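Local coordinates for protein Phthiocerol/phenolphthiocerol synthesis polyketide synthase type I PpsC (Mycobacterium tuberculosis, PDB 5NJI) that carries a dehydratase domain, here holding a C12:1 enoyl-CoA, that probably removes water from beta-hydroxyacyl intermediates during phthiocerol and phenolphthiocerol synthesis, at residues M228-I231 with A232-L236; G237-R240 with T241-D244; L299-A302 with N303-L307. The protein carries 1 engineered substitution. All blocks are in the same frame, centred on the assembly; numbering follows the deposited sequence. Where two conformers were deposited one is given.

Interaction 1. Residues M228-I231 with A232-L236; sequences MMDI and ALQTL. With 8Z2 (~{S}-[2-[3-[[(2~{R})-4-[[[(2~{R},3~{S},4~{R},5~{R})-5-(6-aminopurin-9-yl)-4-oxidanyl-3-phosphonooxy-oxolan-2-yl]methoxy-oxidanyl-phosphoryl]oxy-oxidanyl-phosphoryl]oxy-3,3-dimethyl-2-oxidanyl-butanoyl]amino]propanoylamino]ethyl] (~{E})-dodec-2-enethioate), chain B.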
loop_
_atom_site.group_PDB
_atom_site.type_symbol
_atom_site.label_atom_id
_atom_site.label_comp_id
_atom_site.label_asym_id
_atom_site.label_seq_id
_atom_site.Cartn_x
_atom_site.Cartn_y
_atom_site.Cartn_z
ATOM N N MET A 228 3.319 -6.777 0.431
ATOM C CA MET A 228 4.678 -6.273 0.164
ATOM C C MET A 228 5.039 -4.601 0.249
ATOM O O MET A 228 5.836 -4.111 0.885
ATOM C CB MET A 228 5.367 -6.802 -1.143
ATOM C CG MET A 228 6.851 -6.645 -1.183
ATOM S SD MET A 228 7.532 -7.977 -0.139
ATOM C CE MET A 228 9.207 -8.130 -0.619
ATOM N N MET A 229 4.041 -3.936 -0.335
ATOM C CA MET A 229 3.986 -2.498 -0.235
ATOM C C MET A 229 3.827 -2.122 1.274
ATOM O O MET A 229 4.480 -1.285 1.736
ATOM C CB MET A 229 2.870 -1.805 -1.038
ATOM C CG MET A 229 2.833 -0.314 -0.844
ATOM S SD MET A 229 1.706 0.341 -2.056
ATOM C CE MET A 229 1.643 2.020 -1.543
ATOM N N ASP A 230 2.903 -2.760 2.000
ATOM C CA ASP A 230 2.764 -2.425 3.403
ATOM C C ASP A 230 4.056 -2.693 4.166
ATOM O O ASP A 230 4.446 -1.888 5.017
ATOM C CB ASP A 230 1.607 -3.201 4.039
ATOM C CG ASP A 230 1.281 -2.682 5.432
ATOM O OD1 ASP A 230 0.626 -1.617 5.522
ATOM O OD2 ASP A 230 1.710 -3.304 6.435
ATOM N N ILE A 231 4.716 -3.827 3.890
ATOM C CA ILE A 231 5.980 -4.155 4.550
ATOM C C ILE A 231 7.004 -3.068 4.283
ATOM O O ILE A 231 7.704 -2.607 5.192
ATOM C CB ILE A 231 6.480 -5.541 4.089
ATOM C CG1 ILE A 231 5.612 -6.654 4.666
ATOM C CG2 ILE A 231 7.951 -5.767 4.500
ATOM C CD1 ILE A 231 5.727 -7.980 3.885
ATOM N N ALA A 232 7.081 -2.604 3.040
ATOM C CA ALA A 232 7.977 -1.488 2.740
ATOM C C ALA A 232 7.643 -0.256 3.577
ATOM O O ALA A 232 8.542 0.400 4.108
ATOM C CB ALA A 232 7.923 -1.150 1.253
ATOM N N LEU A 233 6.356 0.072 3.723
ATOM C CA LEU A 233 5.945 1.232 4.523
ATOM C C LEU A 233 6.269 1.073 6.003
ATOM O O LEU A 233 6.513 2.070 6.688
ATOM C CB LEU A 233 4.440 1.467 4.376
ATOM C CG LEU A 233 3.918 1.774 2.974
ATOM C CD1 LEU A 233 2.401 1.874 3.019
ATOM C CD2 LEU A 233 4.540 3.065 2.440
ATOM N N GLN A 234 6.247 -0.160 6.519
ATOM C CA GLN A 234 6.528 -0.397 7.925
ATOM C C GLN A 234 7.899 0.126 8.311
ATOM O O GLN A 234 8.124 0.440 9.482
ATOM C CB GLN A 234 6.458 -1.884 8.230
ATOM C CG GLN A 234 5.079 -2.492 8.180
ATOM C CD GLN A 234 5.155 -3.999 8.201
ATOM O OE1 GLN A 234 6.168 -4.568 8.582
ATOM N NE2 GLN A 234 4.088 -4.661 7.756
ATOM N N THR A 235 8.815 0.217 7.346
ATOM C CA THR A 235 10.159 0.721 7.612
ATOM C C THR A 235 10.118 2.121 8.201
ATOM O O THR A 235 11.025 2.509 8.946
ATOM C CB THR A 235 10.982 0.730 6.324
ATOM O OG1 THR A 235 10.472 1.724 5.443
ATOM C CG2 THR A 235 10.929 -0.585 5.615
ATOM N N LEU A 236 9.083 2.898 7.872
ATOM C CA LEU A 236 8.981 4.261 8.374
ATOM C C LEU A 236 8.844 4.286 9.884
ATOM O O LEU A 236 9.214 5.284 10.510
ATOM C CB LEU A 236 7.797 4.966 7.724
ATOM C CG LEU A 236 7.948 5.144 6.216
ATOM C CD1 LEU A 236 6.635 5.671 5.644
ATOM C CD2 LEU A 236 9.115 6.068 5.834
HETATM C C2 8Z2 B . -11.737 15.086 -0.967
HETATM C C4 8Z2 B . -12.255 15.089 1.316
HETATM C C5 8Z2 B . -13.522 15.263 1.022
HETATM C C6 8Z2 B . -13.919 15.372 -0.221
HETATM C C8 8Z2 B . -13.403 15.198 3.132
HETATM C C10 8Z2 B . 4.621 4.690 11.692
HETATM C C11 8Z2 B . 5.409 5.916 11.919
HETATM C C12 8Z2 B . 5.057 6.524 13.223
HETATM N N9 8Z2 B . -12.190 14.987 2.628
HETATM N N7 8Z2 B . -14.213 15.302 2.132
HETATM N N3 8Z2 B . -11.336 14.997 0.338
HETATM N N1 8Z2 B . -13.059 15.294 -1.238
HETATM N N6 8Z2 B . -15.209 15.547 -0.360
HETATM C "C1'" 8Z2 B . -10.622 14.784 2.894
HETATM C "C2'" 8Z2 B . -10.191 16.200 2.823
HETATM O "O2'" 8Z2 B . -9.064 16.010 1.978
HETATM C "C3'" 8Z2 B . -9.964 16.568 4.380
HETATM O "O3'" 8Z2 B . -10.023 18.017 4.526
HETATM C "C4'" 8Z2 B . -8.760 15.424 4.563
HETATM O "O4'" 8Z2 B . -9.534 14.282 3.968
HETATM C "C5'" 8Z2 B . -8.171 14.910 5.867
HETATM O "O5'" 8Z2 B . -9.047 14.278 6.723
HETATM P P1 8Z2 B . -10.290 14.833 7.299
HETATM O O11 8Z2 B . -11.203 14.420 6.239
HETATM O O12 8Z2 B . -10.442 16.310 7.324
HETATM O O6 8Z2 B . -10.708 14.162 8.811
HETATM P P2 8Z2 B . -11.914 13.094 8.919
HETATM O O21 8Z2 B . -12.848 13.068 7.636
HETATM O O22 8Z2 B . -12.849 12.971 9.961
HETATM O O7 8Z2 B . -10.894 11.819 8.992
HETATM C CPA 8Z2 B . -9.471 11.806 9.201
HETATM C CPB 8Z2 B . -9.111 10.297 9.163
HETATM C CP8 8Z2 B . -9.619 9.755 7.815
HETATM C CP7 8Z2 B . -7.640 10.059 9.284
HETATM C CP9 8Z2 B . -9.829 9.601 10.314
HETATM O OP3 8Z2 B . -8.958 10.473 6.850
HETATM C CP6 8Z2 B . -9.383 8.238 7.593
HETATM O OP2 8Z2 B . -9.889 7.475 8.333
HETATM N NP2 8Z2 B . -8.782 7.862 6.474
HETATM C CP5 8Z2 B . -8.532 6.502 6.053
HETATM C CP4 8Z2 B . -7.150 6.072 6.506
HETATM C CP3 8Z2 B . -6.930 4.611 6.049
HETATM O OP1 8Z2 B . -7.857 3.905 5.847
HETATM N NP1 8Z2 B . -5.696 4.188 5.915
HETATM C CP2 8Z2 B . -5.380 2.870 5.454
HETATM C CP1 8Z2 B . -5.572 1.849 6.518
HETATM S S 8Z2 B . -4.368 2.066 7.864
HETATM P P3 8Z2 B . -11.568 18.727 4.069
HETATM O O31 8Z2 B . -12.652 17.632 4.763
HETATM O O32 8Z2 B . -11.961 18.654 2.722
HETATM O O33 8Z2 B . -11.943 20.063 4.545
HETATM C CA1 8Z2 B . -3.076 1.555 7.216
HETATM C CA2 8Z2 B . -1.881 1.552 8.096
HETATM O OA1 8Z2 B . -2.904 1.155 6.109
HETATM C CA3 8Z2 B . -0.597 1.119 7.505
HETATM C CA4 8Z2 B . 0.592 1.163 8.373
HETATM C CA5 8Z2 B . 1.883 0.951 7.626
HETATM C CA6 8Z2 B . 3.065 1.073 8.575
HETATM C CA7 8Z2 B . 3.374 2.552 8.904
HETATM C CA8 8Z2 B . 4.202 2.713 10.163
HETATM C CA9 8Z2 B . 4.835 4.120 10.340
#
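Asp230 and Gln234, one turn apart on helix 226-234, are joined side chain to side chain: Gln234 NE2 donates to Asp230 OD2 over 3.0 Å in an almost straight bond (167°). The donor's hydrogen leaves in the plane of its own amide but meets OD2 on the anti side, somewhat out of the carboxylate plane, and the two flat groups are turned 71° apart. The extended Gln234 chain is closely packed along the helix surface, with CG 3.3 Å from Asp230 O and CD 3.7 Å from Ile231 CA. Tyr177 OH pairs with Gln234 OE1, and Phe191 O receives a second bond from NE2, so both ends of the amide are held. The spacing and sequence match the Asp-x-x-x-Gln motif of polyketide synthase dehydratases, on the central helix of the second hot-dog, which here borders the bound acyl chain. With CG anti to the backbone N (chi1 -170°), Asp230 reaches that chain, OD1 lying 3.5 Å from CA5 of the ligand, while OD2 also has a weak bond with His187. The apolar flank is looser: Met229 CG and Leu233 CD1 come no nearer than 4.5 Å, and these two side chains pack instead on Leu308 and Val297, respectively. Farther along, Thr235 turns its hydroxyl back onto the helix, OG1 donating to Ala232 O at 2.7 Å.

Interaction 2. Residues G237-R240 with T241-D244; sequences GATR and TATD. With 8Z2 (~{S}-[2-[3-[[(2~{R})-4-[[[(2~{R},3~{S},4~{R},5~{R})-5-(6-aminopurin-9-yl)-4-oxidanyl-3-phosphonooxy-oxolan-2-yl]methoxy-oxidanyl-phosphoryl]oxy-oxidanyl-phosphoryl]oxy-3,3-dimethyl-2-oxidanyl-butanoyl]amino]propanoylamino]ethyl] (~{E})-dodec-2-enethioate), chain B.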
loop_
_atom_site.group_PDB
_atom_site.type_symbol
_atom_site.label_atom_id
_atom_site.label_comp_id
_atom_site.label_asym_id
_atom_site.label_seq_id
_atom_site.Cartn_x
_atom_site.Cartn_y
_atom_site.Cartn_z
ATOM N N GLY A 237 8.385 3.185 10.475
ATOM C CA GLY A 237 8.261 3.060 11.913
ATOM C C GLY A 237 9.579 2.995 12.646
ATOM O O GLY A 237 9.586 3.106 13.876
ATOM N N ALA A 238 10.682 2.806 11.935
ATOM C CA ALA A 238 11.995 2.726 12.561
ATOM C C ALA A 238 12.818 3.984 12.360
ATOM O O ALA A 238 13.956 4.037 12.832
ATOM C CB ALA A 238 12.765 1.519 12.029
ATOM N N THR A 239 12.281 4.998 11.686
ATOM C CA THR A 239 13.012 6.244 11.513
ATOM C C THR A 239 13.138 6.987 12.843
ATOM O O THR A 239 12.400 6.749 13.794
ATOM C CB THR A 239 12.316 7.155 10.505
ATOM O OG1 THR A 239 10.982 7.408 10.950
ATOM C CG2 THR A 239 12.324 6.519 9.105
ATOM N N ARG A 240 14.092 7.920 12.888
ATOM C CA ARG A 240 14.247 8.741 14.085
ATOM C C ARG A 240 12.962 9.491 14.409
ATOM O O ARG A 240 12.555 9.563 15.573
ATOM C CB ARG A 240 15.407 9.721 13.919
ATOM C CG ARG A 240 15.692 10.522 15.198
ATOM C CD ARG A 240 17.146 10.957 15.295
ATOM N NE ARG A 240 17.622 11.585 14.068
ATOM C CZ ARG A 240 18.754 12.272 13.967
ATOM N NH1 ARG A 240 19.536 12.437 15.025
ATOM N NH2 ARG A 240 19.102 12.802 12.804
ATOM N N THR A 241 12.306 10.063 13.396
ATOM C CA THR A 241 11.054 10.768 13.642
ATOM C C THR A 241 10.036 9.847 14.300
ATOM O O THR A 241 9.335 10.243 15.239
ATOM C CB THR A 241 10.512 11.327 12.326
ATOM O OG1 THR A 241 11.452 12.251 11.788
ATOM C CG2 THR A 241 9.192 12.045 12.525
ATOM N N ALA A 242 9.959 8.602 13.838
ATOM C CA ALA A 242 8.977 7.677 14.383
ATOM C C ALA A 242 9.311 7.273 15.811
ATOM O O ALA A 242 8.417 7.177 16.655
ATOM C CB ALA A 242 8.878 6.434 13.505
ATOM N N THR A 243 10.577 6.973 16.090
ATOM C CA THR A 243 10.916 6.505 17.426
ATOM C C THR A 243 10.871 7.654 18.433
ATOM O O THR A 243 10.503 7.445 19.595
ATOM C CB THR A 243 12.280 5.804 17.407
ATOM O OG1 THR A 243 13.277 6.675 16.869
ATOM C CG2 THR A 243 12.224 4.545 16.538
ATOM N N ASP A 244 11.183 8.877 18.004
ATOM C CA ASP A 244 11.014 10.024 18.893
ATOM C C ASP A 244 9.553 10.188 19.293
ATOM O O ASP A 244 9.250 10.539 20.440
ATOM C CB ASP A 244 11.532 11.302 18.228
ATOM C CG ASP A 244 13.057 11.417 18.257
ATOM O OD1 ASP A 244 13.729 10.523 18.816
ATOM O OD2 ASP A 244 13.583 12.413 17.714
HETATM C C2 8Z2 B . -11.737 15.086 -0.967
HETATM C C4 8Z2 B . -12.255 15.089 1.316
HETATM C C5 8Z2 B . -13.522 15.263 1.022
HETATM C C6 8Z2 B . -13.919 15.372 -0.221
HETATM C C8 8Z2 B . -13.403 15.198 3.132
HETATM C C10 8Z2 B . 4.621 4.690 11.692
HETATM C C11 8Z2 B . 5.409 5.916 11.919
HETATM C C12 8Z2 B . 5.057 6.524 13.223
HETATM N N9 8Z2 B . -12.190 14.987 2.628
HETATM N N7 8Z2 B . -14.213 15.302 2.132
HETATM N N3 8Z2 B . -11.336 14.997 0.338
HETATM N N1 8Z2 B . -13.059 15.294 -1.238
HETATM N N6 8Z2 B . -15.209 15.547 -0.360
HETATM C "C1'" 8Z2 B . -10.622 14.784 2.894
HETATM C "C2'" 8Z2 B . -10.191 16.200 2.823
HETATM O "O2'" 8Z2 B . -9.064 16.010 1.978
HETATM C "C3'" 8Z2 B . -9.964 16.568 4.380
HETATM O "O3'" 8Z2 B . -10.023 18.017 4.526
HETATM C "C4'" 8Z2 B . -8.760 15.424 4.563
HETATM O "O4'" 8Z2 B . -9.534 14.282 3.968
HETATM C "C5'" 8Z2 B . -8.171 14.910 5.867
HETATM O "O5'" 8Z2 B . -9.047 14.278 6.723
HETATM P P1 8Z2 B . -10.290 14.833 7.299
HETATM O O11 8Z2 B . -11.203 14.420 6.239
HETATM O O12 8Z2 B . -10.442 16.310 7.324
HETATM O O6 8Z2 B . -10.708 14.162 8.811
HETATM P P2 8Z2 B . -11.914 13.094 8.919
HETATM O O21 8Z2 B . -12.848 13.068 7.636
HETATM O O22 8Z2 B . -12.849 12.971 9.961
HETATM O O7 8Z2 B . -10.894 11.819 8.992
HETATM C CPA 8Z2 B . -9.471 11.806 9.201
HETATM C CPB 8Z2 B . -9.111 10.297 9.163
HETATM C CP8 8Z2 B . -9.619 9.755 7.815
HETATM C CP7 8Z2 B . -7.640 10.059 9.284
HETATM C CP9 8Z2 B . -9.829 9.601 10.314
HETATM O OP3 8Z2 B . -8.958 10.473 6.850
HETATM C CP6 8Z2 B . -9.383 8.238 7.593
HETATM O OP2 8Z2 B . -9.889 7.475 8.333
HETATM N NP2 8Z2 B . -8.782 7.862 6.474
HETATM C CP5 8Z2 B . -8.532 6.502 6.053
HETATM C CP4 8Z2 B . -7.150 6.072 6.506
HETATM C CP3 8Z2 B . -6.930 4.611 6.049
HETATM O OP1 8Z2 B . -7.857 3.905 5.847
HETATM N NP1 8Z2 B . -5.696 4.188 5.915
HETATM C CP2 8Z2 B . -5.380 2.870 5.454
HETATM C CP1 8Z2 B . -5.572 1.849 6.518
HETATM S S 8Z2 B . -4.368 2.066 7.864
HETATM P P3 8Z2 B . -11.568 18.727 4.069
HETATM O O31 8Z2 B . -12.652 17.632 4.763
HETATM O O32 8Z2 B . -11.961 18.654 2.722
HETATM O O33 8Z2 B . -11.943 20.063 4.545
HETATM C CA1 8Z2 B . -3.076 1.555 7.216
HETATM C CA2 8Z2 B . -1.881 1.552 8.096
HETATM O OA1 8Z2 B . -2.904 1.155 6.109
HETATM C CA3 8Z2 B . -0.597 1.119 7.505
HETATM C CA4 8Z2 B . 0.592 1.163 8.373
HETATM C CA5 8Z2 B . 1.883 0.951 7.626
HETATM C CA6 8Z2 B . 3.065 1.073 8.575
HETATM C CA7 8Z2 B . 3.374 2.552 8.904
HETATM C CA8 8Z2 B . 4.202 2.713 10.163
HETATM C CA9 8Z2 B . 4.835 4.120 10.340
HETATM O O HOH W 1 15.183 5.331 15.074
#
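Helix 240-246 starts with an N-cap: Thr239 OG1 accepts from Ala242 N, three residues on, at 3.3 Å with an N-H...O angle of 151°. The first torsion of Thr239 (chi1 58°) sets OG1 between its backbone N and carbonyl carbon, within reach of the first turn. The same oxygen is hydrogen-bonded to Leu236 O, so one hydroxyl ties the incoming 3-10 turn to the start of the new helix. Beside it the Ala242 methyl is packed closely, CB lying 3.4 Å from Gly237 O, a carbonyl that also receives Arg179 NH2. The regular helical bonds begin here, with Thr243 N donating to Thr239 O at 2.9 Å and Asp244 N to Arg240 O. This capped turn of the double hot-dog fold lines the pocket around the tail of the acyl chain: Ala242 CB is 3.8 Å from C12, the terminal carbon of the bound chain, and Gly237 N lies close to CA9. On another side of the turn Thr243 OG1 lies 3.2 Å from both Thr239 O and Arg240 O. A water links this hydroxyl to Ala238 O, donating to the carbonyl at 2.9 Å. Thr241 uses its hydroxyl elsewhere, on Leu286 O of strand 281-289. On the solvent side Arg240 and Asp244 run side by side and point the same way, meeting through aliphatic Arg240 CG and Asp244 OD2. Their guanidinium and carboxylate planes are turned 50° apart. The charged atoms do not touch: Arg240 NE stays 5.5 Å from Asp244 OD2, too far for a salt bridge.

Interaction 3. Residues L299-A302 with N303-L307; sequences LTDA and NGQPL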
loop_
_atom_site.group_PDB
_atom_site.type_symbol
_atom_site.label_atom_id
_atom_site.label_comp_id
_atom_site.label_asym_id
_atom_site.label_seq_id
_atom_site.Cartn_x
_atom_site.Cartn_y
_atom_site.Cartn_z
ATOM N N LEU A 299 11.898 0.412 -2.459
ATOM C CA LEU A 299 12.101 -1.024 -2.359
ATOM C C LEU A 299 12.913 -1.492 -3.551
ATOM O O LEU A 299 12.554 -1.195 -4.694
ATOM C CB LEU A 299 10.755 -1.757 -2.340
ATOM C CG LEU A 299 10.762 -3.276 -2.270
ATOM C CD1 LEU A 299 11.118 -3.734 -0.871
ATOM C CD2 LEU A 299 9.375 -3.794 -2.674
ATOM N N THR A 300 14.009 -2.209 -3.281
ATOM C CA THR A 300 14.914 -2.704 -4.313
ATOM C C THR A 300 15.030 -4.222 -4.284
ATOM O O THR A 300 14.849 -4.860 -3.246
ATOM C CB THR A 300 16.311 -2.110 -4.115
ATOM O OG1 THR A 300 16.673 -2.230 -2.741
ATOM C CG2 THR A 300 16.327 -0.659 -4.509
ATOM N N ASP A 301 15.400 -4.793 -5.432
ATOM C CA ASP A 301 15.665 -6.221 -5.500
ATOM C C ASP A 301 17.118 -6.514 -5.122
ATOM O O ASP A 301 17.873 -5.632 -4.713
ATOM C CB ASP A 301 15.297 -6.789 -6.874
ATOM C CG ASP A 301 16.195 -6.314 -8.009
ATOM O OD1 ASP A 301 17.297 -5.748 -7.780
ATOM O OD2 ASP A 301 15.770 -6.569 -9.162
ATOM N N ALA A 302 17.476 -7.799 -5.180
ATOM C CA ALA A 302 18.786 -8.242 -4.722
ATOM C C ALA A 302 19.919 -7.666 -5.553
ATOM O O ALA A 302 21.064 -7.695 -5.094
ATOM C CB ALA A 302 18.863 -9.769 -4.737
ATOM N N ASN A 303 19.632 -7.154 -6.751
ATOM C CA ASN A 303 20.632 -6.507 -7.596
ATOM C C ASN A 303 20.554 -4.988 -7.541
ATOM O O ASN A 303 21.093 -4.302 -8.424
ATOM C CB ASN A 303 20.479 -6.987 -9.039
ATOM C CG ASN A 303 20.697 -8.465 -9.176
ATOM O OD1 ASN A 303 19.895 -9.177 -9.785
ATOM N ND2 ASN A 303 21.790 -8.943 -8.604
ATOM N N GLY A 304 19.897 -4.434 -6.524
ATOM C CA GLY A 304 19.824 -3.004 -6.378
ATOM C C GLY A 304 18.866 -2.303 -7.307
ATOM O O GLY A 304 18.900 -1.076 -7.373
ATOM N N GLN A 305 17.974 -3.039 -8.000
ATOM C CA GLN A 305 17.047 -2.387 -8.926
ATOM C C GLN A 305 15.813 -1.888 -8.174
ATOM O O GLN A 305 15.188 -2.665 -7.444
ATOM C CB GLN A 305 16.618 -3.341 -10.025
ATOM C CG GLN A 305 17.776 -3.964 -10.797
ATOM C CD GLN A 305 18.684 -2.910 -11.416
ATOM O OE1 GLN A 305 18.283 -2.166 -12.323
ATOM N NE2 GLN A 305 19.900 -2.811 -10.892
ATOM N N PRO A 306 15.455 -0.614 -8.292
ATOM C CA PRO A 306 14.216 -0.140 -7.657
ATOM C C PRO A 306 13.002 -0.813 -8.269
ATOM O O PRO A 306 12.841 -0.863 -9.488
ATOM C CB PRO A 306 14.230 1.370 -7.928
ATOM C CG PRO A 306 15.651 1.696 -8.229
ATOM C CD PRO A 306 16.223 0.493 -8.885
ATOM N N LEU A 307 12.151 -1.345 -7.402
ATOM C CA LEU A 307 10.918 -1.982 -7.811
ATOM C C LEU A 307 9.712 -1.133 -7.480
ATOM O O LEU A 307 8.733 -1.136 -8.223
ATOM C CB LEU A 307 10.763 -3.337 -7.106
ATOM C CG LEU A 307 11.902 -4.333 -7.294
ATOM C CD1 LEU A 307 11.686 -5.546 -6.395
ATOM C CD2 LEU A 307 11.975 -4.750 -8.748
HETATM O O HOH W 2 17.460 -7.854 -10.840
#
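Asp301 and Gln305 lie side by side and point the same way, their carboxylate and amide planes 43° apart, with Gln305 CB 3.4 Å from Asp301 OD2. The Asp301 carboxylate is folded back over the turn that follows it: its CG sits between the backbone N and the carbonyl carbon (chi1 68°), which brings OD1 between two main-chain N-H groups. Asn303 N reaches OD1 at 2.9 Å and Gln305 N at 2.8 Å, the pair arriving from opposite faces of the carboxylate plane and each well out of it; the first of these bonds makes an Asx turn. OD2 forms a salt bridge with Arg278 and accepts a hydrogen bond from a water that also donates to Asn303 OD1, so both carboxylate oxygens are engaged. Gln305 bends its chain and sends NE2 to Asn303 O at 3.1 Å, from above the carbonyl plane. Nearer the strands, Leu307 CD1 rests against Asp301 CB at 3.8 Å, while Thr300 and Pro306, an antiparallel non-hydrogen-bonded pair, share the other face, with Thr300 CG2 3.8 Å from Pro306 CA. Leu307 N to Leu299 O (2.7 Å) and Asp301 N to Gln305 O close the backbone ladder, and Gly304 N bonds to Asp301 O across the tip. A type I turn from Asp301 to Gly304, with Gly304 at positive phi and Gln305 pairing back to Asp301, is the G1-bulge tip of a beta hairpin, here joining strands 292-300 and 306-317 of the double hot-dog fold.

In the fold
Along the chain the three contacts follow in series, all within the second half of the dehydratase domain. Interactions 1 and 2 have centres 14 Å apart and meet directly where Leu236 O packs on Ala242 CB, helix 226-234 leading into helix 240-246; both touch the acyl chain, interaction 1 along its middle and interaction 2 at its end. Interaction 3 is the tip of the hairpin of strands 292-300 and 306-317, which also pack against helix 226-234. Its centre is again 14 Å from that of interaction 1, with Met228 touching Leu299, but about 24 Å from that of interaction 2, nearest atoms about 13 Å apart. Helix 226-234 thus packs on the strands with one side and meets the acyl chain with another.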